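PDB 1AEP: apolipophorin-3b from Locusta migratoria, which helps load diacylglycerol into lipophorin, the hemolymph lipoprotein, by covering its expanding hydrophobic surface, and so supports lipid transport during insect flight. Local coordinates for residues Leu14-Thr17 with Ile18-Ala22; Leu38-Leu41 with Thr42-Asn46; Leu59-Glu62 with Ala63-Gln67. All coordinates share one frame; numbering follows the deposited sequence.

Interaction 1. Residues Leu14-Thr17 with Ile18-Ala22; sequences LNHT and IVNAA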
ATOM      1  N   LEU A  14       5.942   1.811   7.767  1.00 22.83           N
ATOM      2  CA  LEU A  14       4.838   1.452   6.909  1.00  8.10           C
ATOM      3  C   LEU A  14       4.146   0.193   7.414  1.00 35.56           C
ATOM      4  O   LEU A  14       2.918   0.105   7.524  1.00 22.00           O
ATOM      5  CB  LEU A  14       5.520   1.040   5.631  1.00 20.36           C
ATOM      6  CG  LEU A  14       4.759   1.353   4.390  1.00  5.66           C
ATOM      7  CD1 LEU A  14       5.788   1.717   3.356  1.00 44.61           C
ATOM      8  CD2 LEU A  14       4.106   0.090   3.990  1.00 50.88           C
ATOM      9  N   ASN A  15       4.983  -0.784   7.717  1.00 10.27           N
ATOM     10  CA  ASN A  15       4.573  -2.079   8.197  1.00 19.42           C
ATOM     11  C   ASN A  15       3.734  -1.982   9.447  1.00  8.22           C
ATOM     12  O   ASN A  15       2.664  -2.589   9.569  1.00 35.68           O
ATOM     13  CB  ASN A  15       5.877  -2.878   8.416  1.00 29.18           C
ATOM     14  CG  ASN A  15       5.798  -4.147   9.255  1.00  7.09           C
ATOM     15  OD1 ASN A  15       5.642  -4.098  10.484  1.00 60.36           O
ATOM     16  ND2 ASN A  15       5.949  -5.315   8.595  1.00 28.78           N
ATOM     17  N   HIS A  16       4.233  -1.234  10.396  1.00 23.01           N
ATOM     18  CA  HIS A  16       3.481  -1.113  11.606  1.00 13.92           C
ATOM     19  C   HIS A  16       2.118  -0.547  11.283  1.00 11.19           C
ATOM     20  O   HIS A  16       1.082  -1.057  11.718  1.00 36.11           O
ATOM     21  CB  HIS A  16       4.229  -0.207  12.558  1.00 13.76           C
ATOM     22  CG  HIS A  16       3.602  -0.121  13.927  1.00100.00           C
ATOM     23  ND1 HIS A  16       3.188   1.100  14.465  1.00 85.12           N
ATOM     24  CD2 HIS A  16       3.312  -1.100  14.845  1.00 26.26           C
ATOM     25  CE1 HIS A  16       2.679   0.849  15.674  1.00 47.81           C
ATOM     26  NE2 HIS A  16       2.750  -0.459  15.929  1.00100.00           N
ATOM     27  N   THR A  17       2.159   0.519  10.510  1.00 14.88           N
ATOM     28  CA  THR A  17       0.938   1.173  10.106  1.00 11.73           C
ATOM     29  C   THR A  17      -0.009   0.140   9.536  1.00 17.52           C
ATOM     30  O   THR A  17      -1.080  -0.111  10.074  1.00 43.98           O
ATOM     31  CB  THR A  17       1.194   2.328   9.094  1.00 14.04           C
ATOM     32  OG1 THR A  17       1.981   3.313   9.689  1.00 35.14           O
ATOM     33  CG2 THR A  17      -0.112   2.951   8.588  1.00 28.10           C
ATOM     34  N   ILE A  18       0.419  -0.476   8.456  1.00  2.16           N
ATOM     35  CA  ILE A  18      -0.403  -1.487   7.804  1.00 27.31           C
ATOM     36  C   ILE A  18      -0.953  -2.557   8.746  1.00  7.17           C
ATOM     37  O   ILE A  18      -2.139  -2.890   8.692  1.00 46.58           O
ATOM     38  CB  ILE A  18       0.338  -2.145   6.651  1.00  4.88           C
ATOM     39  CG1 ILE A  18       0.767  -1.097   5.616  1.00 15.94           C
ATOM     40  CG2 ILE A  18      -0.521  -3.214   6.044  1.00 40.34           C
ATOM     41  CD1 ILE A  18       1.078  -1.683   4.252  1.00 26.28           C
ATOM     42  N   VAL A  19      -0.083  -3.110   9.582  1.00 23.44           N
ATOM     43  CA  VAL A  19      -0.523  -4.165  10.475  1.00 14.83           C
ATOM     44  C   VAL A  19      -1.757  -3.792  11.297  1.00 25.32           C
ATOM     45  O   VAL A  19      -2.722  -4.556  11.401  1.00 44.81           O
ATOM     46  CB  VAL A  19       0.605  -4.620  11.369  1.00 36.24           C
ATOM     47  CG1 VAL A  19       0.006  -5.369  12.549  1.00 53.31           C
ATOM     48  CG2 VAL A  19       1.562  -5.503  10.575  1.00 10.61           C
ATOM     49  N   ASN A  20      -1.688  -2.615  11.901  1.00 22.80           N
ATOM     50  CA  ASN A  20      -2.743  -2.062  12.724  1.00 25.01           C
ATOM     51  C   ASN A  20      -4.042  -1.845  11.935  1.00 16.52           C
ATOM     52  O   ASN A  20      -5.090  -2.384  12.292  1.00 29.28           O
ATOM     53  CB  ASN A  20      -2.144  -0.737  13.235  1.00  8.88           C
ATOM     54  CG  ASN A  20      -1.180  -0.963  14.380  1.00 26.11           C
ATOM     55  OD1 ASN A  20      -1.085  -2.065  14.942  1.00 25.84           O
ATOM     56  ND2 ASN A  20      -0.553   0.122  14.792  1.00 35.70           N
ATOM     57  N   ALA A  21      -3.922  -1.090  10.822  1.00 23.75           N
ATOM     58  CA  ALA A  21      -4.992  -0.813   9.879  1.00 29.28           C
ATOM     59  C   ALA A  21      -5.753  -2.083   9.585  1.00 20.49           C
ATOM     60  O   ALA A  21      -6.967  -2.122   9.673  1.00 44.21           O
ATOM     61  CB  ALA A  21      -4.449  -0.258   8.547  1.00  4.85           C
ATOM     62  N   ALA A  22      -5.020  -3.149   9.276  1.00 35.55           N
ATOM     63  CA  ALA A  22      -5.657  -4.432   9.028  1.00 23.30           C
ATOM     64  C   ALA A  22      -6.419  -4.992  10.232  1.00 26.73           C
ATOM     65  O   ALA A  22      -7.503  -5.535  10.065  1.00 56.08           O
ATOM     66  CB  ALA A  22      -4.724  -5.418   8.405  1.00 16.51           C
TER
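Leu14 O accepts a hydrogen bond from Ile18 N at 2.7 Å, one of four successive i to i+4 bonds that make residues 14 to 21 a regular alpha-helical run. The helix, 7-25, belongs to the elongated helix bundle of apolipophorin III, and the run illustrates how an amphipathic helix divides its labour between two sides. On the buried side Leu14 and Ile18, one turn apart, lie side by side and point the same way, with Leu14 CD2 3.5 Å from Ile18 CD1. Ile18 CG1 is set beside its own backbone N and anti to the carbonyl carbon (chi1 -58°), which lays this branch back along the preceding turn, close to Leu14 O. Beyond the helix, Leu14 packs on Trp112 and Ala138 and Ile18 on Leu105, so both join the apolar interior. Thr17 OG1 turns back along the helix to a hydrogen bond with Gln13 O, while its side chain touches Lys142 and Ala145 of helix 131-154. The more polar side carries His16 and Asn20, whose ring and amide planes stand 67° apart. Asn20 ND2 sits over one ring face, displaced toward the rim, 3.4 Å from His16 CE1.

Interaction 2. Residues Leu38-Leu41 with Thr42-Asn46; sequences LNLL and TEQAN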
ATOM      1  N   LEU A  38     -20.189  -2.431   4.287  1.00 28.12           N
ATOM      2  CA  LEU A  38     -19.764  -2.786   2.949  1.00 20.09           C
ATOM      3  C   LEU A  38     -19.454  -1.586   2.092  1.00 29.05           C
ATOM      4  O   LEU A  38     -18.532  -1.593   1.283  1.00 41.70           O
ATOM      5  CB  LEU A  38     -20.809  -3.623   2.221  1.00 16.36           C
ATOM      6  CG  LEU A  38     -20.538  -3.960   0.746  1.00 21.87           C
ATOM      7  CD1 LEU A  38     -19.162  -4.611   0.568  1.00 11.79           C
ATOM      8  CD2 LEU A  38     -21.585  -4.967   0.358  1.00 29.02           C
ATOM      9  N   ASN A  39     -20.254  -0.544   2.265  1.00 27.39           N
ATOM     10  CA  ASN A  39     -20.122   0.670   1.514  1.00 47.94           C
ATOM     11  C   ASN A  39     -18.921   1.455   2.003  1.00 32.77           C
ATOM     12  O   ASN A  39     -18.139   2.029   1.227  1.00 46.07           O
ATOM     13  CB  ASN A  39     -21.441   1.455   1.642  1.00 29.52           C
ATOM     14  CG  ASN A  39     -22.269   1.362   0.388  1.00 89.05           C
ATOM     15  OD1 ASN A  39     -22.110   2.157  -0.540  1.00100.00           O
ATOM     16  ND2 ASN A  39     -23.148   0.375   0.355  1.00100.00           N
ATOM     17  N   LEU A  40     -18.763   1.405   3.326  1.00 22.89           N
ATOM     18  CA  LEU A  40     -17.640   2.056   3.958  1.00 13.28           C
ATOM     19  C   LEU A  40     -16.334   1.468   3.402  1.00 23.50           C
ATOM     20  O   LEU A  40     -15.469   2.139   2.827  1.00 36.53           O
ATOM     21  CB  LEU A  40     -17.759   1.892   5.503  1.00 85.29           C
ATOM     22  CG  LEU A  40     -16.413   1.903   6.233  1.00 49.47           C
ATOM     23  CD1 LEU A  40     -16.052   3.303   6.673  1.00 41.20           C
ATOM     24  CD2 LEU A  40     -16.368   1.020   7.447  1.00 38.38           C
ATOM     25  N   LEU A  41     -16.205   0.167   3.546  1.00 13.32           N
ATOM     26  CA  LEU A  41     -15.070  -0.560   3.066  1.00 27.50           C
ATOM     27  C   LEU A  41     -14.759  -0.304   1.586  1.00 42.55           C
ATOM     28  O   LEU A  41     -13.620  -0.007   1.204  1.00 41.40           O
ATOM     29  CB  LEU A  41     -15.467  -2.053   3.300  1.00 12.81           C
ATOM     30  CG  LEU A  41     -14.585  -2.708   4.334  1.00 27.68           C
ATOM     31  CD1 LEU A  41     -14.331  -1.656   5.377  1.00 37.41           C
ATOM     32  CD2 LEU A  41     -15.234  -3.925   4.923  1.00 29.28           C
ATOM     33  N   THR A  42     -15.777  -0.471   0.762  1.00 15.80           N
ATOM     34  CA  THR A  42     -15.559  -0.320  -0.645  1.00 29.14           C
ATOM     35  C   THR A  42     -14.943   0.996  -0.956  1.00 25.44           C
ATOM     36  O   THR A  42     -14.042   1.110  -1.779  1.00 38.62           O
ATOM     37  CB  THR A  42     -16.801  -0.505  -1.405  1.00  1.00           C
ATOM     38  OG1 THR A  42     -17.153  -1.855  -1.237  1.00 34.24           O
ATOM     39  CG2 THR A  42     -16.358  -0.337  -2.852  1.00 27.64           C
ATOM     40  N   GLU A  43     -15.449   1.968  -0.233  1.00  9.16           N
ATOM     41  CA  GLU A  43     -14.988   3.324  -0.369  1.00  1.51           C
ATOM     42  C   GLU A  43     -13.537   3.447  -0.007  1.00 18.42           C
ATOM     43  O   GLU A  43     -12.705   3.915  -0.780  1.00 40.16           O
ATOM     44  CB  GLU A  43     -15.810   4.182   0.589  1.00 17.23           C
ATOM     45  CG  GLU A  43     -15.544   5.671   0.411  1.00100.00           C
ATOM     46  CD  GLU A  43     -16.610   6.515   1.047  1.00100.00           C
ATOM     47  OE1 GLU A  43     -16.574   6.894   2.198  1.00100.00           O
ATOM     48  OE2 GLU A  43     -17.619   6.797   0.217  1.00100.00           O
ATOM     49  N   GLN A  44     -13.241   3.020   1.198  1.00 32.94           N
ATOM     50  CA  GLN A  44     -11.889   3.064   1.687  1.00 18.15           C
ATOM     51  C   GLN A  44     -10.928   2.332   0.768  1.00 23.98           C
ATOM     52  O   GLN A  44      -9.840   2.818   0.444  1.00 19.27           O
ATOM     53  CB  GLN A  44     -11.933   2.454   3.085  1.00 20.79           C
ATOM     54  CG  GLN A  44     -12.702   3.418   3.978  1.00 16.64           C
ATOM     55  CD  GLN A  44     -12.171   4.818   3.752  1.00 15.94           C
ATOM     56  OE1 GLN A  44     -10.970   5.077   3.912  1.00 51.35           O
ATOM     57  NE2 GLN A  44     -13.054   5.727   3.352  1.00 75.28           N
ATOM     58  N   ALA A  45     -11.336   1.149   0.367  1.00  7.56           N
ATOM     59  CA  ALA A  45     -10.508   0.393  -0.521  1.00 12.40           C
ATOM     60  C   ALA A  45     -10.217   1.197  -1.775  1.00  7.54           C
ATOM     61  O   ALA A  45      -9.117   1.201  -2.314  1.00 34.31           O
ATOM     62  CB  ALA A  45     -11.291  -0.836  -0.856  1.00  5.96           C
ATOM     63  N   ASN A  46     -11.222   1.909  -2.238  1.00 23.73           N
ATOM     64  CA  ASN A  46     -11.023   2.668  -3.427  1.00  3.89           C
ATOM     65  C   ASN A  46     -10.107   3.837  -3.223  1.00 12.77           C
ATOM     66  O   ASN A  46      -9.341   4.203  -4.098  1.00 20.75           O
ATOM     67  CB  ASN A  46     -12.324   3.040  -4.102  1.00 25.64           C
ATOM     68  CG  ASN A  46     -12.837   1.986  -5.065  1.00 24.38           C
ATOM     69  OD1 ASN A  46     -12.058   1.355  -5.834  1.00 54.04           O
ATOM     70  ND2 ASN A  46     -14.148   1.791  -5.050  1.00 25.16           N
TER
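From Leu38 to Ala45 the backbone of helix 36-63 keeps the i to i+4 pattern, running from the bond of Thr42 N to Leu38 O to that of Ala45 N to Leu41 O, the latter 2.7 Å long. Leu38 O is the acceptor gripped twice: Thr42 N reaches it at 3.0 Å, and Thr42 OG1 donates to the same Leu38 O at 2.9 Å. The two donors arrive from opposite faces of the carbonyl plane, the hydroxyl tilted 20° from it. The hydroxyl can fold back because OG1 stands beside the backbone N and anti to the carbonyl carbon (chi1 -67°), a common way for threonine to satisfy its polar group within a helix. Leu38 CD1 lies alongside, 3.9 Å from Thr42 OG1. A valine in place of this threonine would probably leave Leu38 O with the backbone N-H as its one remaining donor of this pair and set an apolar methyl against the carbonyl. Two residues beyond Thr42, Gln44 CG rests 3.3 Å from Leu40 O. Among the neighbouring helices, Leu38 packs on Leu94 and Leu41 on Leu98 of helix 94-121, Thr42 touches Gln97 there, and Leu40 turns to Thr28 and Leu31 of the loop after helix 7-25.

Interaction 3. Residues Leu59-Glu62 with Ala63-Gln67; sequences LKQE and AEKHQ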
ATOM      1  N   LEU A  59       6.694   6.354  -9.781  1.00 19.82           N
ATOM      2  CA  LEU A  59       7.904   5.559  -9.739  1.00 14.93           C
ATOM      3  C   LEU A  59       8.218   5.048 -11.131  1.00 44.35           C
ATOM      4  O   LEU A  59       9.363   4.854 -11.507  1.00 22.83           O
ATOM      5  CB  LEU A  59       7.550   4.310  -8.914  1.00 22.92           C
ATOM      6  CG  LEU A  59       8.223   4.053  -7.575  1.00 17.35           C
ATOM      7  CD1 LEU A  59       8.805   5.292  -7.002  1.00  1.68           C
ATOM      8  CD2 LEU A  59       7.159   3.469  -6.669  1.00  6.98           C
ATOM      9  N   LYS A  60       7.174   4.803 -11.911  1.00 12.76           N
ATOM     10  CA  LYS A  60       7.399   4.353 -13.253  1.00 20.67           C
ATOM     11  C   LYS A  60       8.195   5.450 -13.993  1.00 21.52           C
ATOM     12  O   LYS A  60       9.085   5.197 -14.791  1.00 52.56           O
ATOM     13  CB  LYS A  60       6.053   4.120 -13.935  1.00 12.99           C
ATOM     14  CG  LYS A  60       5.681   2.655 -14.084  1.00 18.91           C
ATOM     15  CD  LYS A  60       4.179   2.411 -14.101  1.00 49.59           C
ATOM     16  CE  LYS A  60       3.847   1.037 -14.645  1.00 48.89           C
ATOM     17  NZ  LYS A  60       2.423   0.712 -14.605  1.00 93.59           N
ATOM     18  N   GLN A  61       7.820   6.686 -13.682  1.00 32.86           N
ATOM     19  CA  GLN A  61       8.403   7.883 -14.278  1.00  5.85           C
ATOM     20  C   GLN A  61       9.852   8.060 -13.935  1.00 22.20           C
ATOM     21  O   GLN A  61      10.700   8.457 -14.739  1.00 43.77           O
ATOM     22  CB  GLN A  61       7.670   9.070 -13.663  1.00 18.78           C
ATOM     23  CG  GLN A  61       7.885  10.332 -14.491  1.00 44.35           C
ATOM     24  CD  GLN A  61       8.024  11.537 -13.613  1.00100.00           C
ATOM     25  OE1 GLN A  61       8.870  12.376 -13.900  1.00 32.19           O
ATOM     26  NE2 GLN A  61       7.202  11.587 -12.554  1.00 64.65           N
ATOM     27  N   GLU A  62      10.115   7.752 -12.701  1.00 30.34           N
ATOM     28  CA  GLU A  62      11.454   7.838 -12.222  1.00 34.13           C
ATOM     29  C   GLU A  62      12.343   6.852 -12.963  1.00 26.39           C
ATOM     30  O   GLU A  62      13.438   7.179 -13.419  1.00 30.88           O
ATOM     31  CB  GLU A  62      11.401   7.488 -10.743  1.00 33.10           C
ATOM     32  CG  GLU A  62      12.721   7.778 -10.018  1.00 31.10           C
ATOM     33  CD  GLU A  62      13.073   9.225 -10.056  1.00100.00           C
ATOM     34  OE1 GLU A  62      12.254  10.117 -10.273  1.00 72.09           O
ATOM     35  OE2 GLU A  62      14.352   9.415  -9.838  1.00 30.19           O
ATOM     36  N   ALA A  63      11.841   5.630 -13.079  1.00 27.23           N
ATOM     37  CA  ALA A  63      12.583   4.573 -13.718  1.00 28.77           C
ATOM     38  C   ALA A  63      13.053   4.995 -15.092  1.00 17.69           C
ATOM     39  O   ALA A  63      14.104   4.584 -15.561  1.00 35.41           O
ATOM     40  CB  ALA A  63      11.689   3.338 -13.797  1.00 13.60           C
ATOM     41  N   GLU A  64      12.238   5.811 -15.719  1.00 26.60           N
ATOM     42  CA  GLU A  64      12.516   6.279 -17.043  1.00  4.65           C
ATOM     43  C   GLU A  64      13.766   7.104 -17.095  1.00 32.89           C
ATOM     44  O   GLU A  64      14.312   7.326 -18.169  1.00 28.00           O
ATOM     45  CB  GLU A  64      11.412   7.244 -17.513  1.00 25.99           C
ATOM     46  CG  GLU A  64      10.340   6.607 -18.363  1.00 16.78           C
ATOM     47  CD  GLU A  64      10.786   5.436 -19.197  1.00 27.49           C
ATOM     48  OE1 GLU A  64      11.866   5.677 -19.890  1.00 51.37           O
ATOM     49  OE2 GLU A  64      10.141   4.398 -19.306  1.00 63.60           O
ATOM     50  N   LYS A  65      14.179   7.604 -15.945  1.00 21.00           N
ATOM     51  CA  LYS A  65      15.358   8.461 -15.919  1.00 22.60           C
ATOM     52  C   LYS A  65      16.668   7.766 -15.647  1.00 15.52           C
ATOM     53  O   LYS A  65      17.725   8.355 -15.832  1.00 31.46           O
ATOM     54  CB  LYS A  65      15.308   9.464 -14.832  1.00 12.89           C
ATOM     55  CG  LYS A  65      13.921   9.930 -14.543  1.00 21.10           C
ATOM     56  CD  LYS A  65      13.977  11.128 -13.637  1.00 11.81           C
ATOM     57  CE  LYS A  65      12.675  11.913 -13.570  1.00100.00           C
ATOM     58  NZ  LYS A  65      12.604  12.769 -12.364  1.00100.00           N
ATOM     59  N   HIS A  66      16.598   6.523 -15.195  1.00 17.94           N
ATOM     60  CA  HIS A  66      17.803   5.803 -14.881  1.00 21.55           C
ATOM     61  C   HIS A  66      18.114   4.711 -15.883  1.00 46.05           C
ATOM     62  O   HIS A  66      17.289   4.429 -16.746  1.00 26.76           O
ATOM     63  CB  HIS A  66      17.842   5.389 -13.421  1.00 30.04           C
ATOM     64  CG  HIS A  66      17.534   6.603 -12.645  1.00 14.38           C
ATOM     65  ND1 HIS A  66      18.501   7.551 -12.365  1.00 41.40           N
ATOM     66  CD2 HIS A  66      16.359   7.017 -12.168  1.00 25.28           C
ATOM     67  CE1 HIS A  66      17.899   8.497 -11.679  1.00 19.48           C
ATOM     68  NE2 HIS A  66      16.607   8.208 -11.545  1.00 45.26           N
ATOM     69  N   GLN A  67      19.310   4.145 -15.786  1.00 42.25           N
ATOM     70  CA  GLN A  67      19.743   3.114 -16.701  1.00 27.71           C
ATOM     71  C   GLN A  67      20.032   1.845 -15.968  1.00 48.60           C
ATOM     72  O   GLN A  67      20.179   1.824 -14.746  1.00 20.39           O
ATOM     73  CB  GLN A  67      21.126   3.459 -17.279  1.00 46.99           C
ATOM     74  CG  GLN A  67      21.116   3.956 -18.739  1.00 40.51           C
ATOM     75  CD  GLN A  67      20.556   5.349 -18.777  1.00100.00           C
ATOM     76  OE1 GLN A  67      19.759   5.751 -19.617  1.00100.00           O
ATOM     77  NE2 GLN A  67      21.066   6.165 -17.799  1.00 47.02           N
TER
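The C-terminal end of helix 36-63, where the chain leaves the helix through a type I beta turn from Ala63 to His66, is the setting of this contact. Ala63 N still makes the helical bond to Leu59 O, at 3.0 Å, but Glu64 N has only weak bonds to Lys60 O and Gln61 O. Lys65 N then bonds Glu62 O, three residues back, at 2.7 Å, coming from above the carbonyl plane, so the winding tightens as the helix closes. Around this end the Glu62 carboxylate gathers two partners, one for each oxygen. His66 NE2 donates to Glu62 OE2 at 3.1 Å with an N-H...O angle of 164°; the acceptor lies in the ring plane, whereas the ring nitrogen approaches from above the carboxylate plane. On the other branch Glu62 OE1 forms a weak salt bridge with Lys65 NZ, 3.4 Å away. Glu62 CG is anti to its N (chi1 -170°) and the chain then bends at chi2, carrying the carboxylate over the turn. Leu59, meanwhile, packs inward on Leu74, Phe77 and Ala137. A negative carboxylate beside the imidazole would probably favour its protonated form, and the histidine bond, with the weaker lysine bridge, probably helps hold the departing chain to the last helical turn.

In the fold
All three interactions are local ones, spread along the bundle of a single chain. Interaction 1 lies on helix 7-25, whereas interaction 2 and interaction 3 both use helix 36-63, interaction 2 near its start and interaction 3 at its end, with centres about 32 Å apart on opposite sides of the chain's centre. Interaction 1 is nearer the middle: its centre is about 18 Å from that of interaction 2 and about 28 Å from that of interaction 3, and no two of the three touch. Helices 94-121 and 131-154 link them indirectly. Side chains of interactions 1 and 2 meet helix 94-121, and those of interactions 1 and 3 meet helix 131-154, so separate helical turns pack on the same helices, at different residues.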